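Local coordinates for Lmo2445 protein (Listeria monocytogenes EGD-e, PDB 5HZL) that is of unknown function but is a secreted, calcium-binding, internalin-like protein built around leucine-rich repeats, at residues A[49-54]-A[75-80]; A[90-95]-A[112-117]. All coordinates share one frame; numbering follows the deposited sequence.

Contact 1 of 2, residues A[49-54]-A[75-80]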
ATOM      1  N   ALA A  49       3.141 -34.109   9.170  1.00 54.60           N
ATOM      2  CA  ALA A  49       2.166 -34.625   8.197  1.00 55.22           C
ATOM      3  C   ALA A  49       0.825 -33.887   8.295  1.00 55.14           C
ATOM      4  O   ALA A  49       0.145 -33.724   7.280  1.00 57.38           O
ATOM      5  CB  ALA A  49       1.952 -36.112   8.383  1.00 56.76           C
ATOM      6  N   ASP A  50       0.439 -33.461   9.505  1.00 54.40           N
ATOM      7  CA  ASP A  50      -0.805 -32.693   9.698  1.00 52.86           C
ATOM      8  C   ASP A  50      -0.636 -31.294   9.081  1.00 51.18           C
ATOM      9  O   ASP A  50      -1.525 -30.817   8.361  1.00 49.30           O
ATOM     10  CB  ASP A  50      -1.206 -32.571  11.184  1.00 53.07           C
ATOM     11  CG  ASP A  50      -1.752 -33.877  11.782  1.00 55.21           C
ATOM     12  OD1 ASP A  50      -2.535 -34.577  11.101  1.00 58.76           O
ATOM     13  OD2 ASP A  50      -1.446 -34.176  12.963  1.00 54.50           O
ATOM     14  N   LEU A  51       0.495 -30.638   9.348  1.00 50.24           N
ATOM     15  CA  LEU A  51       0.729 -29.308   8.766  1.00 49.43           C
ATOM     16  C   LEU A  51       0.781 -29.367   7.230  1.00 50.96           C
ATOM     17  O   LEU A  51       0.406 -28.397   6.551  1.00 52.21           O
ATOM     18  CB  LEU A  51       1.997 -28.642   9.311  1.00 49.18           C
ATOM     19  CG  LEU A  51       2.074 -28.324  10.805  1.00 48.35           C
ATOM     20  CD1 LEU A  51       3.343 -27.532  11.100  1.00 48.76           C
ATOM     21  CD2 LEU A  51       0.855 -27.532  11.242  1.00 47.30           C
ATOM     22  N   ASP A  52       1.228 -30.499   6.683  1.00 52.57           N
ATOM     23  CA  ASP A  52       1.299 -30.665   5.222  1.00 54.42           C
ATOM     24  C   ASP A  52      -0.072 -30.774   4.509  1.00 53.09           C
ATOM     25  O   ASP A  52      -0.143 -30.601   3.285  1.00 53.11           O
ATOM     26  CB  ASP A  52       2.257 -31.809   4.852  1.00 57.40           C
ATOM     27  CG  ASP A  52       3.734 -31.465   5.151  1.00 59.10           C
ATOM     28  OD1 ASP A  52       4.032 -30.291   5.508  1.00 58.37           O
ATOM     29  OD2 ASP A  52       4.607 -32.354   5.007  1.00 59.89           O
ATOM     30  N   THR A  53      -1.142 -31.027   5.271  1.00 51.29           N
ATOM     31  CA  THR A  53      -2.501 -31.123   4.717  1.00 50.40           C
ATOM     32  C   THR A  53      -3.154 -29.744   4.566  1.00 48.53           C
ATOM     33  O   THR A  53      -4.212 -29.623   3.960  1.00 47.33           O
ATOM     34  CB  THR A  53      -3.434 -32.030   5.567  1.00 50.64           C
ATOM     35  OG1 THR A  53      -3.694 -31.444   6.857  1.00 48.00           O
ATOM     36  CG2 THR A  53      -2.830 -33.421   5.728  1.00 51.86           C
HETATM   37  N   MSE A  54      -2.526 -28.708   5.111  1.00 48.89           N
HETATM   38  CA  MSE A  54      -3.067 -27.354   5.012  1.00 48.67           C
HETATM   39  C   MSE A  54      -2.637 -26.684   3.733  1.00 47.59           C
HETATM   40  O   MSE A  54      -1.446 -26.437   3.504  1.00 48.35           O
HETATM   41  CB  MSE A  54      -2.635 -26.543   6.221  1.00 50.46           C
HETATM   42  CG  MSE A  54      -3.338 -27.088   7.467  1.00 52.88           C
HETATM   43 SE   MSE A  54      -2.697 -26.145   9.072  1.00 58.11          SE
HETATM   44  CE  MSE A  54      -3.519 -24.367   8.809  1.00 56.79           C
ATOM     45  N   GLU A  75       7.064 -23.083  12.438  1.00 44.49           N
ATOM     46  CA  GLU A  75       6.934 -24.305  11.658  1.00 45.47           C
ATOM     47  C   GLU A  75       6.960 -23.983  10.168  1.00 45.75           C
ATOM     48  O   GLU A  75       7.114 -22.832   9.768  1.00 47.30           O
ATOM     49  CB  GLU A  75       5.630 -25.041  12.009  1.00 44.28           C
ATOM     50  CG  GLU A  75       5.437 -25.397  13.480  1.00 44.04           C
ATOM     51  CD  GLU A  75       6.514 -26.309  14.052  1.00 46.31           C
ATOM     52  OE1 GLU A  75       7.296 -26.944  13.296  1.00 47.34           O
ATOM     53  OE2 GLU A  75       6.563 -26.387  15.289  1.00 46.78           O
ATOM     54  N   VAL A  76       6.821 -25.022   9.360  1.00 46.11           N
ATOM     55  CA  VAL A  76       6.806 -24.910   7.915  1.00 46.01           C
ATOM     56  C   VAL A  76       5.539 -25.588   7.390  1.00 45.56           C
ATOM     57  O   VAL A  76       5.363 -26.795   7.579  1.00 46.14           O
ATOM     58  CB  VAL A  76       8.045 -25.607   7.296  1.00 47.49           C
ATOM     59  CG1 VAL A  76       7.970 -25.597   5.772  1.00 47.65           C
ATOM     60  CG2 VAL A  76       9.331 -24.954   7.787  1.00 48.20           C
ATOM     61  N   PHE A  77       4.663 -24.810   6.748  1.00 44.81           N
ATOM     62  CA  PHE A  77       3.432 -25.324   6.155  1.00 44.21           C
ATOM     63  C   PHE A  77       3.837 -25.533   4.706  1.00 46.49           C
ATOM     64  O   PHE A  77       3.528 -24.719   3.854  1.00 46.92           O
ATOM     65  CB  PHE A  77       2.316 -24.299   6.277  1.00 42.43           C
ATOM     66  CG  PHE A  77       1.973 -23.922   7.690  1.00 41.84           C
ATOM     67  CD1 PHE A  77       2.719 -22.961   8.370  1.00 42.12           C
ATOM     68  CD2 PHE A  77       0.867 -24.493   8.334  1.00 42.04           C
ATOM     69  CE1 PHE A  77       2.388 -22.600   9.677  1.00 41.90           C
ATOM     70  CE2 PHE A  77       0.533 -24.135   9.636  1.00 41.13           C
ATOM     71  CZ  PHE A  77       1.293 -23.189  10.310  1.00 41.15           C
ATOM     72  N   THR A  78       4.543 -26.633   4.438  1.00 49.76           N
ATOM     73  CA  THR A  78       5.083 -26.937   3.091  1.00 51.64           C
ATOM     74  C   THR A  78       4.143 -26.782   1.899  1.00 50.01           C
ATOM     75  O   THR A  78       4.623 -26.506   0.822  1.00 51.80           O
ATOM     76  CB  THR A  78       5.653 -28.378   2.969  1.00 54.99           C
ATOM     77  OG1 THR A  78       4.587 -29.305   3.119  1.00 57.85           O
ATOM     78  CG2 THR A  78       6.748 -28.699   4.008  1.00 56.59           C
ATOM     79  N   ASN A  79       2.833 -26.949   2.084  1.00 48.99           N
ATOM     80  CA  ASN A  79       1.855 -26.857   0.962  1.00 48.53           C
ATOM     81  C   ASN A  79       0.805 -25.753   1.010  1.00 46.54           C
ATOM     82  O   ASN A  79      -0.114 -25.739   0.193  1.00 46.30           O
ATOM     83  CB  ASN A  79       1.101 -28.175   0.879  1.00 49.02           C
ATOM     84  CG  ASN A  79       2.011 -29.334   0.679  1.00 50.00           C
ATOM     85  OD1 ASN A  79       2.960 -29.274  -0.090  1.00 50.18           O
ATOM     86  ND2 ASN A  79       1.718 -30.407   1.367  1.00 51.28           N
ATOM     87  N   ALA A  80       0.929 -24.843   1.961  1.00 45.73           N
ATOM     88  CA  ALA A  80      -0.024 -23.771   2.074  1.00 45.39           C
ATOM     89  C   ALA A  80       0.239 -22.790   0.933  1.00 46.26           C
ATOM     90  O   ALA A  80       1.307 -22.193   0.865  1.00 45.29           O
ATOM     91  CB  ALA A  80       0.116 -23.086   3.425  1.00 44.66           C
TER
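Two type I turns, Leu51 to Met54 and Phe77 to Ala80, run side by side with their backbones closely matched: the CA atoms of Leu51 and Phe77 are 5.5 Å apart, and Asp52 and Met54 lie next to Thr78 and Ala80 in the same order. The polar bonds gather on Asp52. Its carbonyl O accepts a nearly straight bond from Asn79 ND2 (2.7 Å, 166°), lying in the plane of the amide and meeting a lone pair of the carbonyl. Its carboxylate is approached differently: Thr78 OG1 donates to Asp52 OD1 at 2.6 Å from above the carboxylate plane. Gln48 NE2 donates both to Asp52 OD1 and to Val76 O, linking the first turn to the residue just before the second. A single residue separates each turn from a strand of the parallel leucine-rich-repeat sheet, 56-58 and 82-84, so the contact sits where the helical N-terminal domain of internalin type merges into the repeats. The buried side is mostly apolar. Leu51 splits its branches, CD1 reaching Glu75 CB at 3.5 Å and CD2 approaching Phe77 CE2 obliquely. Met54, present as selenomethionine, lies alongside Phe77 and sets SE at the ring edge, 3.8 Å from CE2, in a Met-aromatic contact; a bend at chi3 (71°) places its CE 4.1 Å from Phe77 CE2. Ile33 of helix 27-36 touches both Met54 and Phe77.

Contact 2 of 2, residues A[90-95]-A[112-117]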
ATOM      1  N   ILE A  90      -2.652  -5.612  12.125  1.00 37.34           N
ATOM      2  CA  ILE A  90      -1.250  -5.969  11.937  1.00 38.32           C
ATOM      3  C   ILE A  90      -0.114  -5.002  12.228  1.00 39.55           C
ATOM      4  O   ILE A  90       0.750  -5.332  13.030  1.00 40.42           O
ATOM      5  CB  ILE A  90      -1.093  -6.620  10.516  1.00 37.46           C
ATOM      6  CG1 ILE A  90      -1.917  -7.920  10.484  1.00 36.80           C
ATOM      7  CG2 ILE A  90       0.361  -6.913  10.153  1.00 37.70           C
ATOM      8  CD1 ILE A  90      -1.984  -8.605   9.132  1.00 37.27           C
ATOM      9  N   GLY A  91      -0.086  -3.849  11.581  1.00 40.50           N
ATOM     10  CA  GLY A  91       1.032  -2.923  11.757  1.00 42.77           C
ATOM     11  C   GLY A  91       2.138  -3.461  10.856  1.00 43.55           C
ATOM     12  O   GLY A  91       1.905  -3.644   9.661  1.00 42.72           O
ATOM     13  N   GLU A  92       3.327  -3.733  11.403  1.00 45.75           N
ATOM     14  CA  GLU A  92       4.442  -4.274  10.601  1.00 46.47           C
ATOM     15  C   GLU A  92       4.268  -5.763  10.413  1.00 45.02           C
ATOM     16  O   GLU A  92       4.334  -6.513  11.375  1.00 45.01           O
ATOM     17  CB  GLU A  92       5.796  -3.946  11.229  1.00 49.43           C
ATOM     18  CG  GLU A  92       6.062  -2.445  11.159  1.00 53.24           C
ATOM     19  CD  GLU A  92       7.376  -1.970  11.742  1.00 56.28           C
ATOM     20  OE1 GLU A  92       8.064  -2.729  12.460  1.00 59.42           O
ATOM     21  OE2 GLU A  92       7.704  -0.799  11.482  1.00 57.72           O
ATOM     22  N   LEU A  93       4.016  -6.184   9.172  1.00 44.66           N
ATOM     23  CA  LEU A  93       3.828  -7.609   8.853  1.00 43.16           C
ATOM     24  C   LEU A  93       5.183  -8.328   8.850  1.00 43.42           C
ATOM     25  O   LEU A  93       6.108  -7.880   8.180  1.00 44.28           O
ATOM     26  CB  LEU A  93       3.189  -7.777   7.466  1.00 42.05           C
ATOM     27  CG  LEU A  93       2.902  -9.214   6.995  1.00 41.72           C
ATOM     28  CD1 LEU A  93       1.731  -9.848   7.745  1.00 40.69           C
ATOM     29  CD2 LEU A  93       2.605  -9.237   5.511  1.00 42.18           C
ATOM     30  N   PRO A  94       5.304  -9.451   9.572  1.00 43.16           N
ATOM     31  CA  PRO A  94       6.608 -10.115   9.531  1.00 44.69           C
ATOM     32  C   PRO A  94       6.880 -10.833   8.195  1.00 44.80           C
ATOM     33  O   PRO A  94       5.989 -10.970   7.332  1.00 43.50           O
ATOM     34  CB  PRO A  94       6.502 -11.140  10.662  1.00 44.31           C
ATOM     35  CG  PRO A  94       5.049 -11.514  10.659  1.00 42.58           C
ATOM     36  CD  PRO A  94       4.309 -10.246  10.321  1.00 41.69           C
ATOM     37  N   ASP A  95       8.129 -11.265   8.048  1.00 46.39           N
ATOM     38  CA  ASP A  95       8.602 -12.013   6.888  1.00 46.67           C
ATOM     39  C   ASP A  95       8.231 -13.473   7.193  1.00 45.42           C
ATOM     40  O   ASP A  95       8.865 -14.108   8.042  1.00 46.21           O
ATOM     41  CB  ASP A  95      10.122 -11.804   6.743  1.00 49.09           C
ATOM     42  CG  ASP A  95      10.755 -12.617   5.609  1.00 49.90           C
ATOM     43  OD1 ASP A  95      10.169 -13.627   5.162  1.00 48.42           O
ATOM     44  OD2 ASP A  95      11.877 -12.239   5.189  1.00 51.21           O
ATOM     45  N   ASN A 112      -5.027  -3.390   8.474  1.00 35.26           N
ATOM     46  CA  ASN A 112      -4.223  -2.332   9.105  1.00 35.84           C
ATOM     47  C   ASN A 112      -2.694  -2.522   9.043  1.00 35.08           C
ATOM     48  O   ASN A 112      -1.979  -2.186   9.996  1.00 34.41           O
ATOM     49  CB  ASN A 112      -4.681  -2.092  10.547  1.00 36.70           C
ATOM     50  CG  ASN A 112      -4.119  -0.805  11.132  1.00 37.29           C
ATOM     51  OD1 ASN A 112      -3.878   0.164  10.420  1.00 38.07           O
ATOM     52  ND2 ASN A 112      -3.931  -0.785  12.436  1.00 38.66           N
ATOM     53  N   ILE A 113      -2.226  -3.057   7.912  1.00 34.58           N
ATOM     54  CA  ILE A 113      -0.805  -3.272   7.643  1.00 34.81           C
ATOM     55  C   ILE A 113      -0.152  -1.921   7.310  1.00 34.44           C
ATOM     56  O   ILE A 113      -0.627  -1.197   6.449  1.00 33.52           O
ATOM     57  CB  ILE A 113      -0.576  -4.206   6.421  1.00 35.11           C
ATOM     58  CG1 ILE A 113      -1.256  -5.552   6.651  1.00 36.07           C
ATOM     59  CG2 ILE A 113       0.924  -4.391   6.135  1.00 34.84           C
ATOM     60  CD1 ILE A 113      -1.111  -6.545   5.519  1.00 36.45           C
ATOM     61  N   THR A 114       0.949  -1.617   7.981  1.00 35.21           N
ATOM     62  CA  THR A 114       1.694  -0.388   7.779  1.00 35.75           C
ATOM     63  C   THR A 114       2.983  -0.633   7.013  1.00 37.33           C
ATOM     64  O   THR A 114       3.538   0.310   6.455  1.00 39.42           O
ATOM     65  CB  THR A 114       2.035   0.283   9.126  1.00 36.22           C
ATOM     66  OG1 THR A 114       2.867  -0.584   9.928  1.00 36.75           O
ATOM     67  CG2 THR A 114       0.750   0.634   9.879  1.00 35.48           C
ATOM     68  N   VAL A 115       3.469  -1.877   6.998  1.00 38.31           N
ATOM     69  CA  VAL A 115       4.706  -2.238   6.285  1.00 39.47           C
ATOM     70  C   VAL A 115       4.577  -3.647   5.755  1.00 40.60           C
ATOM     71  O   VAL A 115       4.285  -4.577   6.525  1.00 41.13           O
ATOM     72  CB  VAL A 115       5.952  -2.256   7.219  1.00 40.73           C
ATOM     73  CG1 VAL A 115       7.199  -2.783   6.504  1.00 40.69           C
ATOM     74  CG2 VAL A 115       6.218  -0.883   7.803  1.00 41.57           C
ATOM     75  N   PHE A 116       4.816  -3.801   4.454  1.00 41.21           N
ATOM     76  CA  PHE A 116       4.795  -5.099   3.797  1.00 41.79           C
ATOM     77  C   PHE A 116       6.251  -5.286   3.368  1.00 42.39           C
ATOM     78  O   PHE A 116       6.654  -4.769   2.337  1.00 41.33           O
ATOM     79  CB  PHE A 116       3.822  -5.089   2.625  1.00 42.51           C
ATOM     80  CG  PHE A 116       3.739  -6.399   1.913  1.00 44.15           C
ATOM     81  CD1 PHE A 116       2.934  -7.431   2.411  1.00 44.32           C
ATOM     82  CD2 PHE A 116       4.471  -6.616   0.754  1.00 44.72           C
ATOM     83  CE1 PHE A 116       2.868  -8.654   1.755  1.00 45.11           C
ATOM     84  CE2 PHE A 116       4.406  -7.831   0.097  1.00 45.78           C
ATOM     85  CZ  PHE A 116       3.606  -8.854   0.596  1.00 45.90           C
ATOM     86  N   PRO A 117       7.044  -6.050   4.150  1.00 44.93           N
ATOM     87  CA  PRO A 117       8.477  -6.185   3.847  1.00 46.80           C
ATOM     88  C   PRO A 117       8.849  -7.021   2.628  1.00 47.55           C
ATOM     89  O   PRO A 117       8.043  -7.821   2.121  1.00 46.83           O
ATOM     90  CB  PRO A 117       9.028  -6.879   5.101  1.00 47.19           C
ATOM     91  CG  PRO A 117       7.913  -7.787   5.503  1.00 46.32           C
ATOM     92  CD  PRO A 117       6.625  -7.060   5.147  1.00 44.87           C
TER
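Leu93 and Phe116 both carry CG anti to the backbone N (chi1 -179° in each), which starts them off the backbone in the same way; the two side chains lie side by side, pointing the same way. The CD2 branch of Leu93 meets the ring obliquely, 3.6 Å from Phe116 CD1 and a little farther from CE1. Three residues earlier Ile90 and Ile113 also lie alongside one another, here with CG1 anti to the carbonyl carbon, and Ile90 CD1 comes to 4.0 Å from Ile113 CG1. Leu69 of helix 66-70 packs against both Ile90 and Leu93, extending this apolar layer. On the outer side Glu92 lies along Val115, its CG 3.7 Å from Val115 CG2, so that the aliphatic part of an exposed acid is used for packing. Pro117 comes up against Leu93 as well, with CG and CD beside the Leu93 carbonyl O.

Between these side chains the backbones pair in parallel. Gly91 N donates to Asn112 O (3.0 Å), Thr114 N to Gly91 O (2.8 Å) and Leu93 N to Val115 O (3.1 Å). Gly91 bridges to Ile113 but Glu92 to Val115, a register shift of one residue that makes a beta bulge at Thr114. Gly91, beside the bulge, has a positive phi (81°), a conformation easily reached without a side chain. Beside the pairing, Asn112 ND2 bonds to Asn89 OD1, while Asn132 OD1 accepts from Ile113 N, so polar side chains link one coil to the next. Each segment follows a strand of the long parallel sheet, 82-84 or 105-107, and the stacking of equivalent positions in adjacent coils, Ile90 on Ile113 and Leu93 on Phe116, is characteristic of the leucine-rich-repeat solenoid.

The two contacts illustrate how a solenoid is held together both at its end and along its length. Contact 1 closes before contact 2 opens in the chain, and strand 82-84 runs between residues 75-80 and 90-95. Their centres are about 23 Å apart and their nearest atoms about 9 Å, so they do not touch. Contact 1 belongs to the N-terminal end, its centre about 29 Å from that of the chain, and the Met54 side chain is about 11 Å from a bound calcium ion. Contact 2, centred about 10 Å from the centre of the chain, joins successive coils away from the known calcium sites.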